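Local atomic coordinates of paenibacillus xanthan lyase (Paenibacillus, PDB entry 6F2P), a protein that cleaves the polysaccharide xanthan as a lyase, and probably does so by beta-elimination, as other enzymes of polysaccharide lyase family 8 do. Residues Asp424-Arg434 with His595-Trp603; Gly404-Thr412 with Leu435-Gln446. All coordinates share one frame; numbering follows the deposited sequence.

How the contacts relate
Both contacts lie in the super-sandwich domain, their centres 13 Å apart, and along the chain they interleave: 404-412 and 435-446 of contact 2 bracket 424-434 of contact 1. The segment 424-434 runs directly into Leu-435, and strands 439-441 and 595-607 belong to one antiparallel sheet with strand 508-516 between them. The two contacts also touch: Asn-432 O lies 3.4 Å from His-406 CD2, and the ring of Tyr-433 stacks on Trp-405. Contact 1 is partly buried, its Asp-424 side chain about 10 Å from a bound calcium ion and its Arg-434 side chain about 6 Å from a methylpentanediol probably left from crystallisation; contact 2 is buried.

Contact 1 of 2, residues Asp424-Arg434 with His595-Trp603; sequences DHFWATVDNYR and HTRNFMTLW
The loop 424-434, with a weakly bonded helical turn at 426-429, passes over one face of strand 595-603 in the super-sandwich domain, nearest at Thr-429 and Arg-597, whose CA atoms are 6.1 Å apart. At one end the rings of His-425 and His-595 stack face to face, centroids 3.6 Å apart and planes 15° from parallel, while His-425 ND1 bonds to Trp-580. Beside them Arg-597, bent at chi2 (-60°), grips Asp-424 side-on: NH2 makes a salt bridge to OD1 at 2.8 Å, reaching it from above the carboxylate plane, and NE bonds to the backbone O of Asp-424 at 3.1 Å. NH1 turns back to the O of Thr-596, which helps fix the guanidinium's rotation. A leucine in place of Arg-597 would probably leave the Asp-424 carboxylate without its charged mate and the backbone O of Asp-424 without this donor. Further along, Phe-599 packs against the end of the helical turn: Val-430 CA sits over its face, 4.0 Å from the ring centroid, whereas Thr-429 OG1 and Phe-426 O meet its edge. At the far end Arg-434 extends from CG to NE and lays its guanidinium on Trp-603 as a cation-pi stack. NH2 pairs with Glu-509, and NH1 rests 3.4 Å from Trp-603 CZ2.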
loop_
_atom_site.group_PDB
_atom_site.type_symbol
_atom_site.label_atom_id
_atom_site.label_comp_id
_atom_site.label_asym_id
_atom_site.label_seq_id
_atom_site.Cartn_x
_atom_site.Cartn_y
_atom_site.Cartn_z
ATOM N N ASP A 424 -29.235 -1.753 -8.239
ATOM C CA ASP A 424 -30.663 -1.830 -7.935
ATOM C C ASP A 424 -31.004 -0.823 -6.820
ATOM O O ASP A 424 -31.836 -1.081 -5.948
ATOM C CB ASP A 424 -31.025 -3.276 -7.567
ATOM C CG ASP A 424 -32.489 -3.465 -7.221
ATOM O OD1 ASP A 424 -33.364 -2.848 -7.880
ATOM O OD2 ASP A 424 -32.749 -4.237 -6.264
ATOM N N HIS A 425 -30.316 0.318 -6.858
ATOM C CA HIS A 425 -30.534 1.431 -5.932
ATOM C C HIS A 425 -30.059 1.199 -4.507
ATOM O O HIS A 425 -30.560 1.842 -3.583
ATOM C CB HIS A 425 -31.996 1.882 -5.926
ATOM C CG HIS A 425 -32.536 2.147 -7.292
ATOM N ND1 HIS A 425 -32.008 3.108 -8.127
ATOM C CD2 HIS A 425 -33.533 1.548 -7.989
ATOM C CE1 HIS A 425 -32.663 3.101 -9.274
ATOM N NE2 HIS A 425 -33.595 2.165 -9.213
ATOM N N PHE A 426 -29.090 0.302 -4.332
ATOM C CA PHE A 426 -28.416 0.151 -3.043
ATOM C C PHE A 426 -28.022 1.510 -2.427
ATOM O O PHE A 426 -28.400 1.823 -1.293
ATOM C CB PHE A 426 -27.177 -0.753 -3.169
ATOM C CG PHE A 426 -26.262 -0.690 -1.974
ATOM C CD1 PHE A 426 -26.471 -1.524 -0.887
ATOM C CD2 PHE A 426 -25.212 0.223 -1.926
ATOM C CE1 PHE A 426 -25.662 -1.454 0.215
ATOM C CE2 PHE A 426 -24.394 0.296 -0.823
ATOM C CZ PHE A 426 -24.615 -0.552 0.251
ATOM N N TRP A 427 -27.286 2.316 -3.187
ATOM C CA TRP A 427 -26.709 3.556 -2.664
ATOM C C TRP A 427 -27.700 4.663 -2.323
ATOM O O TRP A 427 -27.387 5.544 -1.523
ATOM C CB TRP A 427 -25.648 4.107 -3.622
ATOM C CG TRP A 427 -24.355 3.348 -3.575
ATOM C CD1 TRP A 427 -23.850 2.531 -4.545
ATOM C CD2 TRP A 427 -23.416 3.318 -2.496
ATOM N NE1 TRP A 427 -22.644 2.007 -4.144
ATOM C CE2 TRP A 427 -22.356 2.471 -2.889
ATOM C CE3 TRP A 427 -23.362 3.930 -1.238
ATOM C CZ2 TRP A 427 -21.257 2.221 -2.070
ATOM C CZ3 TRP A 427 -22.271 3.677 -0.426
ATOM C CH2 TRP A 427 -21.230 2.830 -0.848
ATOM N N ALA A 428 -28.885 4.630 -2.925
ATOM C CA ALA A 428 -29.860 5.697 -2.703
ATOM C C ALA A 428 -30.810 5.377 -1.558
ATOM O O ALA A 428 -31.641 6.208 -1.191
ATOM C CB ALA A 428 -30.639 5.997 -3.984
ATOM N N THR A 429 -30.677 4.178 -0.994
ATOM C CA THR A 429 -31.558 3.728 0.085
ATOM C C THR A 429 -30.822 3.358 1.371
ATOM O O THR A 429 -31.369 3.535 2.458
ATOM C CB THR A 429 -32.392 2.509 -0.337
ATOM O OG1 THR A 429 -31.534 1.549 -0.963
ATOM C CG2 THR A 429 -33.490 2.908 -1.311
ATOM N N VAL A 430 -29.599 2.832 1.248
ATOM C CA VAL A 430 -28.825 2.376 2.408
ATOM C C VAL A 430 -28.574 3.502 3.418
ATOM O O VAL A 430 -28.497 4.675 3.054
ATOM C CB VAL A 430 -27.466 1.743 1.985
ATOM C CG1 VAL A 430 -26.494 2.811 1.507
ATOM C CG2 VAL A 430 -26.847 0.961 3.133
ATOM N N ASP A 431 -28.473 3.149 4.694
ATOM C CA ASP A 431 -28.099 4.128 5.701
ATOM C C ASP A 431 -26.593 4.401 5.599
ATOM O O ASP A 431 -25.774 3.619 6.101
ATOM C CB ASP A 431 -28.464 3.632 7.098
ATOM C CG ASP A 431 -28.137 4.647 8.176
ATOM O OD1 ASP A 431 -27.547 5.703 7.839
ATOM O OD2 ASP A 431 -28.458 4.386 9.364
ATOM N N ASN A 432 -26.236 5.511 4.957
ATOM C CA ASN A 432 -24.832 5.864 4.750
ATOM C C ASN A 432 -24.097 6.261 6.026
ATOM O O ASN A 432 -22.900 6.551 5.991
ATOM C CB ASN A 432 -24.690 6.973 3.703
ATOM C CG ASN A 432 -24.878 6.463 2.293
ATOM O OD1 ASN A 432 -25.961 6.571 1.721
ATOM N ND2 ASN A 432 -23.822 5.889 1.726
ATOM N N TYR A 433 -24.811 6.281 7.147
ATOM C CA TYR A 433 -24.170 6.500 8.439
ATOM C C TYR A 433 -23.675 5.176 9.027
ATOM O O TYR A 433 -22.900 5.159 9.985
ATOM C CB TYR A 433 -25.125 7.188 9.411
ATOM C CG TYR A 433 -25.569 8.572 8.978
ATOM C CD1 TYR A 433 -24.703 9.656 9.041
ATOM C CD2 TYR A 433 -26.864 8.798 8.527
ATOM C CE1 TYR A 433 -25.110 10.921 8.648
ATOM C CE2 TYR A 433 -27.280 10.054 8.137
ATOM C CZ TYR A 433 -26.403 11.115 8.197
ATOM O OH TYR A 433 -26.821 12.376 7.804
ATOM N N ARG A 434 -24.115 4.075 8.422
ATOM C CA ARG A 434 -23.793 2.733 8.886
ATOM C C ARG A 434 -23.367 1.820 7.749
ATOM O O ARG A 434 -23.994 0.781 7.514
ATOM C CB ARG A 434 -24.999 2.114 9.593
ATOM C CG ARG A 434 -25.335 2.796 10.908
ATOM C CD ARG A 434 -26.419 2.057 11.673
ATOM N NE ARG A 434 -26.544 2.586 13.030
ATOM C CZ ARG A 434 -27.666 2.565 13.744
ATOM N NH1 ARG A 434 -28.766 2.039 13.231
ATOM N NH2 ARG A 434 -27.684 3.067 14.973
ATOM N N HIS A 595 -37.142 5.733 -4.154
ATOM C CA HIS A 595 -36.971 4.286 -4.232
ATOM C C HIS A 595 -37.030 3.710 -2.833
ATOM O O HIS A 595 -36.584 4.348 -1.871
ATOM C CB HIS A 595 -35.613 3.936 -4.831
ATOM C CG HIS A 595 -35.402 4.484 -6.201
ATOM N ND1 HIS A 595 -36.022 3.963 -7.313
ATOM C CD2 HIS A 595 -34.641 5.518 -6.638
ATOM C CE1 HIS A 595 -35.652 4.649 -8.382
ATOM N NE2 HIS A 595 -34.814 5.597 -7.996
ATOM N N THR A 596 -37.562 2.499 -2.715
ATOM C CA THR A 596 -37.648 1.861 -1.416
ATOM C C THR A 596 -37.019 0.482 -1.449
ATOM O O THR A 596 -37.419 -0.378 -2.238
ATOM C CB THR A 596 -39.095 1.761 -0.902
ATOM O OG1 THR A 596 -39.675 3.071 -0.832
ATOM C CG2 THR A 596 -39.105 1.145 0.482
ATOM N N ARG A 597 -36.026 0.282 -0.590
ATOM C CA ARG A 597 -35.328 -0.997 -0.504
ATOM C C ARG A 597 -35.235 -1.488 0.939
ATOM O O ARG A 597 -35.283 -0.687 1.881
ATOM C CB ARG A 597 -33.939 -0.868 -1.122
ATOM C CG ARG A 597 -33.973 -0.625 -2.610
ATOM C CD ARG A 597 -34.665 -1.789 -3.282
ATOM N NE ARG A 597 -34.596 -1.712 -4.734
ATOM C CZ ARG A 597 -35.581 -1.270 -5.509
ATOM N NH1 ARG A 597 -36.726 -0.862 -4.965
ATOM N NH2 ARG A 597 -35.421 -1.242 -6.829
ATOM N N ASN A 598 -35.105 -2.801 1.105
ATOM C CA ASN A 598 -35.063 -3.421 2.434
ATOM C C ASN A 598 -33.660 -3.805 2.873
ATOM O O ASN A 598 -32.864 -4.292 2.072
ATOM C CB ASN A 598 -35.965 -4.651 2.471
ATOM C CG ASN A 598 -37.383 -4.342 2.035
ATOM O OD1 ASN A 598 -37.988 -3.366 2.498
ATOM N ND2 ASN A 598 -37.916 -5.157 1.119
ATOM N N PHE A 599 -33.362 -3.590 4.151
ATOM C CA PHE A 599 -32.014 -3.818 4.666
ATOM C C PHE A 599 -31.981 -4.559 6.001
ATOM O O PHE A 599 -32.837 -4.354 6.865
ATOM C CB PHE A 599 -31.266 -2.490 4.826
ATOM C CG PHE A 599 -30.904 -1.827 3.531
ATOM C CD1 PHE A 599 -31.811 -1.004 2.875
ATOM C CD2 PHE A 599 -29.645 -2.007 2.975
ATOM C CE1 PHE A 599 -31.471 -0.381 1.673
ATOM C CE2 PHE A 599 -29.295 -1.387 1.777
ATOM C CZ PHE A 599 -30.212 -0.574 1.126
ATOM N N MET A 600 -30.974 -5.415 6.157
ATOM C CA MET A 600 -30.647 -6.025 7.440
ATOM C C MET A 600 -29.349 -5.427 7.952
ATOM O O MET A 600 -28.293 -5.616 7.355
ATOM C CB MET A 600 -30.476 -7.537 7.302
ATOM C CG MET A 600 -29.916 -8.192 8.561
ATOM S SD MET A 600 -30.992 -7.934 9.999
ATOM C CE MET A 600 -32.421 -8.885 9.483
ATOM N N THR A 601 -29.430 -4.710 9.061
ATOM C CA THR A 601 -28.272 -4.024 9.616
ATOM C C THR A 601 -27.854 -4.635 10.953
ATOM O O THR A 601 -28.666 -4.731 11.878
ATOM C CB THR A 601 -28.596 -2.543 9.821
ATOM O OG1 THR A 601 -29.240 -2.043 8.650
ATOM C CG2 THR A 601 -27.335 -1.743 10.070
ATOM N N LEU A 602 -26.595 -5.060 11.050
ATOM C CA LEU A 602 -26.055 -5.609 12.293
ATOM C C LEU A 602 -24.862 -4.761 12.727
ATOM O O LEU A 602 -24.018 -4.422 11.898
ATOM C CB LEU A 602 -25.614 -7.058 12.085
ATOM C CG LEU A 602 -26.620 -8.029 11.451
ATOM C CD1 LEU A 602 -25.979 -9.375 11.179
ATOM C CD2 LEU A 602 -27.845 -8.207 12.326
ATOM N N TRP A 603 -24.784 -4.409 14.010
ATOM C CA TRP A 603 -23.648 -3.612 14.477
ATOM C C TRP A 603 -23.311 -3.712 15.972
ATOM O O TRP A 603 -24.054 -4.291 16.758
ATOM C CB TRP A 603 -23.804 -2.148 14.060
ATOM C CG TRP A 603 -24.840 -1.354 14.821
ATOM C CD1 TRP A 603 -24.607 -0.436 15.803
ATOM C CD2 TRP A 603 -26.263 -1.384 14.633
ATOM N NE1 TRP A 603 -25.794 0.098 16.247
ATOM C CE2 TRP A 603 -26.824 -0.469 15.544
ATOM C CE3 TRP A 603 -27.119 -2.099 13.784
ATOM C CZ2 TRP A 603 -28.200 -0.250 15.631
ATOM C CZ3 TRP A 603 -28.486 -1.884 13.879
ATOM C CH2 TRP A 603 -29.010 -0.963 14.793
#

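Contact 2 of 2, residues Gly404-Thr412 with Leu435-Gln446; sequences GWHTGDGMT and LPGTTVLQNTTQ
His-406 NE2 donates to the backbone O of Thr-444 at 2.9 Å, from above the carbonyl plane, while Val-440 CG1 lies over the imidazole face, 3.6 Å from the ring centroid. Gln-446, extended to its amide with CG anti to the backbone N (chi1 176°), sends NE2 to Asp-409 OD1 at 3.1 Å, in the amide plane and onto the syn lone pair; the same nitrogen bonds weakly to Trp-405 O. Thr-445 sets its CB and CG2 over one face of the Trp-405 indole, a CH-pi contact with CB 3.7 Å from the centroid of the five-membered ring. At the other end Thr-412 N bonds to Pro-436 O at 2.9 Å, and Met-411 runs alongside Pro-436, SD touching Leu-435 CD1. Here the type II turn 435-438 meets the G1 beta bulge of Gly-410 and Met-411 facing Ser-385, and a side chain at Gly-437 would clash with Thr-412 CG2. This joins strand 411-415, outermost in a four-stranded antiparallel sheet, to the turn before 439-441, outermost in a five-stranded one. To position these groups, Asp-409 OD2 accepts from His-406 ND1 at 2.9 Å, bracing the 404-412 loop, and a water links OD2 to Thr-439 O. Trp-405 CB packs on the second imidazole face, and Val-476 N holds Gln-446 OE1. Held at both nitrogens, by carboxylate and carbonyl, the buried imidazole is probably fixed in its rotation.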
loop_
_atom_site.group_PDB
_atom_site.type_symbol
_atom_site.label_atom_id
_atom_site.label_comp_id
_atom_site.label_asym_id
_atom_site.label_seq_id
_atom_site.Cartn_x
_atom_site.Cartn_y
_atom_site.Cartn_z
ATOM N N GLY A 404 -20.970 10.280 0.968
ATOM C CA GLY A 404 -19.900 9.302 0.953
ATOM C C GLY A 404 -19.023 9.332 2.192
ATOM O O GLY A 404 -17.953 8.718 2.208
ATOM N N TRP A 405 -19.495 10.028 3.225
ATOM C CA TRP A 405 -18.739 10.302 4.458
ATOM C C TRP A 405 -17.852 9.167 4.970
ATOM O O TRP A 405 -16.698 9.390 5.324
ATOM C CB TRP A 405 -19.702 10.718 5.580
ATOM C CG TRP A 405 -20.674 11.800 5.183
ATOM C CD1 TRP A 405 -20.374 13.080 4.798
ATOM C CD2 TRP A 405 -22.104 11.693 5.134
ATOM N NE1 TRP A 405 -21.532 13.769 4.509
ATOM C CE2 TRP A 405 -22.604 12.940 4.714
ATOM C CE3 TRP A 405 -23.011 10.661 5.409
ATOM C CZ2 TRP A 405 -23.964 13.182 4.571
ATOM C CZ3 TRP A 405 -24.357 10.903 5.264
ATOM C CH2 TRP A 405 -24.823 12.150 4.850
ATOM N N HIS A 406 -18.396 7.955 5.006
ATOM C CA HIS A 406 -17.713 6.839 5.638
ATOM C C HIS A 406 -17.273 5.749 4.657
ATOM O O HIS A 406 -16.909 4.651 5.073
ATOM C CB HIS A 406 -18.603 6.242 6.734
ATOM C CG HIS A 406 -19.098 7.252 7.721
ATOM N ND1 HIS A 406 -18.252 7.950 8.558
ATOM C CD2 HIS A 406 -20.349 7.695 7.993
ATOM C CE1 HIS A 406 -18.963 8.771 9.312
ATOM N NE2 HIS A 406 -20.237 8.639 8.987
ATOM N N THR A 407 -17.287 6.052 3.361
ATOM C CA THR A 407 -16.957 5.046 2.350
ATOM C C THR A 407 -15.491 4.580 2.382
ATOM O O THR A 407 -15.136 3.600 1.725
ATOM C CB THR A 407 -17.331 5.507 0.914
ATOM O OG1 THR A 407 -16.734 6.779 0.632
ATOM C CG2 THR A 407 -18.837 5.612 0.754
ATOM N N GLY A 408 -14.651 5.282 3.144
ATOM C CA GLY A 408 -13.253 4.911 3.301
ATOM C C GLY A 408 -12.884 4.565 4.742
ATOM O O GLY A 408 -11.708 4.436 5.079
ATOM N N ASP A 409 -13.889 4.400 5.596
ATOM C CA ASP A 409 -13.658 4.232 7.027
ATOM C C ASP A 409 -13.429 2.771 7.390
ATOM O O ASP A 409 -14.008 2.258 8.349
ATOM C CB ASP A 409 -14.849 4.779 7.818
ATOM C CG ASP A 409 -14.840 6.289 7.919
ATOM O OD1 ASP A 409 -14.057 6.944 7.190
ATOM O OD2 ASP A 409 -15.626 6.824 8.730
ATOM N N GLY A 410 -12.573 2.105 6.628
ATOM C CA GLY A 410 -12.405 0.680 6.783
ATOM C C GLY A 410 -13.698 -0.018 6.406
ATOM O O GLY A 410 -14.189 -0.877 7.135
ATOM N N MET A 411 -14.257 0.356 5.262
ATOM C CA MET A 411 -15.492 -0.252 4.792
ATOM C C MET A 411 -15.204 -1.586 4.135
ATOM O O MET A 411 -14.199 -1.741 3.451
ATOM C CB MET A 411 -16.195 0.665 3.795
ATOM C CG MET A 411 -17.552 0.164 3.338
ATOM S SD MET A 411 -18.241 1.243 2.072
ATOM C CE MET A 411 -19.682 0.283 1.578
ATOM N N THR A 412 -16.095 -2.548 4.336
ATOM C CA THR A 412 -15.937 -3.857 3.726
ATOM C C THR A 412 -17.062 -4.152 2.739
ATOM O O THR A 412 -18.239 -3.908 3.024
ATOM C CB THR A 412 -15.882 -4.966 4.793
ATOM O OG1 THR A 412 -17.129 -5.020 5.496
ATOM C CG2 THR A 412 -14.795 -4.664 5.783
ATOM N N LEU A 435 -22.304 2.206 7.047
ATOM C CA LEU A 435 -21.725 1.373 5.998
ATOM C C LEU A 435 -20.924 0.192 6.591
ATOM O O LEU A 435 -20.192 0.353 7.581
ATOM C CB LEU A 435 -20.838 2.226 5.093
ATOM C CG LEU A 435 -21.576 3.310 4.307
ATOM C CD1 LEU A 435 -20.623 4.131 3.436
ATOM C CD2 LEU A 435 -22.669 2.670 3.468
ATOM N N PRO A 436 -21.049 -1.003 5.978
ATOM C CA PRO A 436 -20.465 -2.237 6.533
ATOM C C PRO A 436 -18.973 -2.137 6.820
ATOM O O PRO A 436 -18.218 -1.529 6.052
ATOM C CB PRO A 436 -20.704 -3.270 5.433
ATOM C CG PRO A 436 -21.884 -2.734 4.659
ATOM C CD PRO A 436 -21.754 -1.241 4.704
ATOM N N GLY A 437 -18.560 -2.713 7.940
ATOM C CA GLY A 437 -17.152 -2.812 8.271
ATOM C C GLY A 437 -16.605 -1.598 8.987
ATOM O O GLY A 437 -15.619 -1.699 9.716
ATOM N N THR A 438 -17.249 -0.453 8.785
ATOM C CA THR A 438 -16.747 0.814 9.306
ATOM C C THR A 438 -16.883 0.937 10.819
ATOM O O THR A 438 -17.790 0.354 11.417
ATOM C CB THR A 438 -17.488 2.004 8.670
ATOM O OG1 THR A 438 -18.899 1.838 8.859
ATOM C CG2 THR A 438 -17.191 2.078 7.183
ATOM N N THR A 439 -15.982 1.706 11.425
ATOM C CA THR A 439 -16.158 2.154 12.800
ATOM C C THR A 439 -16.421 3.651 12.783
ATOM O O THR A 439 -15.583 4.403 12.307
ATOM C CB THR A 439 -14.901 1.883 13.640
ATOM O OG1 THR A 439 -14.717 0.469 13.767
ATOM C CG2 THR A 439 -15.026 2.503 15.015
ATOM N N VAL A 440 -17.572 4.084 13.297
ATOM C CA VAL A 440 -17.979 5.495 13.197
ATOM C C VAL A 440 -18.624 6.087 14.459
ATOM O O VAL A 440 -19.054 5.353 15.361
ATOM C CB VAL A 440 -19.008 5.698 12.064
ATOM C CG1 VAL A 440 -18.422 5.334 10.707
ATOM C CG2 VAL A 440 -20.270 4.894 12.357
ATOM N N LEU A 441 -18.694 7.420 14.508
ATOM C CA LEU A 441 -19.532 8.115 15.485
ATOM C C LEU A 441 -20.950 8.082 14.950
ATOM O O LEU A 441 -21.179 8.411 13.784
ATOM C CB LEU A 441 -19.106 9.567 15.644
ATOM C CG LEU A 441 -17.712 9.811 16.203
ATOM C CD1 LEU A 441 -17.396 11.305 16.176
ATOM C CD2 LEU A 441 -17.586 9.234 17.620
ATOM N N GLN A 442 -21.901 7.682 15.790
ATOM C CA GLN A 442 -23.260 7.423 15.322
ATOM C C GLN A 442 -23.923 8.639 14.685
ATOM O O GLN A 442 -23.944 9.731 15.272
ATOM C CB GLN A 442 -24.130 6.901 16.460
ATOM C CG GLN A 442 -25.597 6.832 16.111
ATOM C CD GLN A 442 -26.423 6.186 17.199
ATOM O OE1 GLN A 442 -26.053 6.220 18.372
ATOM N NE2 GLN A 442 -27.546 5.580 16.814
ATOM N N ASN A 443 -24.457 8.427 13.480
ATOM C CA ASN A 443 -25.204 9.441 12.737
ATOM C C ASN A 443 -24.438 10.750 12.571
ATOM O O ASN A 443 -24.945 11.828 12.871
ATOM C CB ASN A 443 -26.556 9.687 13.401
ATOM C CG ASN A 443 -27.511 10.468 12.516
ATOM O OD1 ASN A 443 -28.080 9.926 11.566
ATOM N ND2 ASN A 443 -27.702 11.744 12.833
ATOM N N THR A 444 -23.205 10.651 12.101
ATOM C CA THR A 444 -22.364 11.825 11.932
ATOM C C THR A 444 -21.822 11.877 10.517
ATOM O O THR A 444 -21.935 10.914 9.758
ATOM C CB THR A 444 -21.180 11.828 12.922
ATOM O OG1 THR A 444 -20.327 10.701 12.666
ATOM C CG2 THR A 444 -21.689 11.766 14.351
ATOM N N THR A 445 -21.245 13.017 10.162
ATOM C CA THR A 445 -20.662 13.178 8.841
ATOM C C THR A 445 -19.157 13.313 8.985
ATOM O O THR A 445 -18.628 13.335 10.099
ATOM C CB THR A 445 -21.214 14.420 8.113
ATOM O OG1 THR A 445 -20.832 15.607 8.823
ATOM C CG2 THR A 445 -22.736 14.346 7.994
ATOM N N GLN A 446 -18.466 13.407 7.856
ATOM C CA GLN A 446 -17.030 13.583 7.883
ATOM C C GLN A 446 -16.618 14.434 6.705
ATOM O O GLN A 446 -17.061 14.209 5.576
ATOM C CB GLN A 446 -16.298 12.226 7.855
ATOM C CG GLN A 446 -14.780 12.363 7.796
ATOM C CD GLN A 446 -14.035 11.034 7.733
ATOM O OE1 GLN A 446 -12.836 10.975 8.019
ATOM N NE2 GLN A 446 -14.736 9.968 7.352
HETATM O O HOH W 1 -15.333 6.962 11.239
#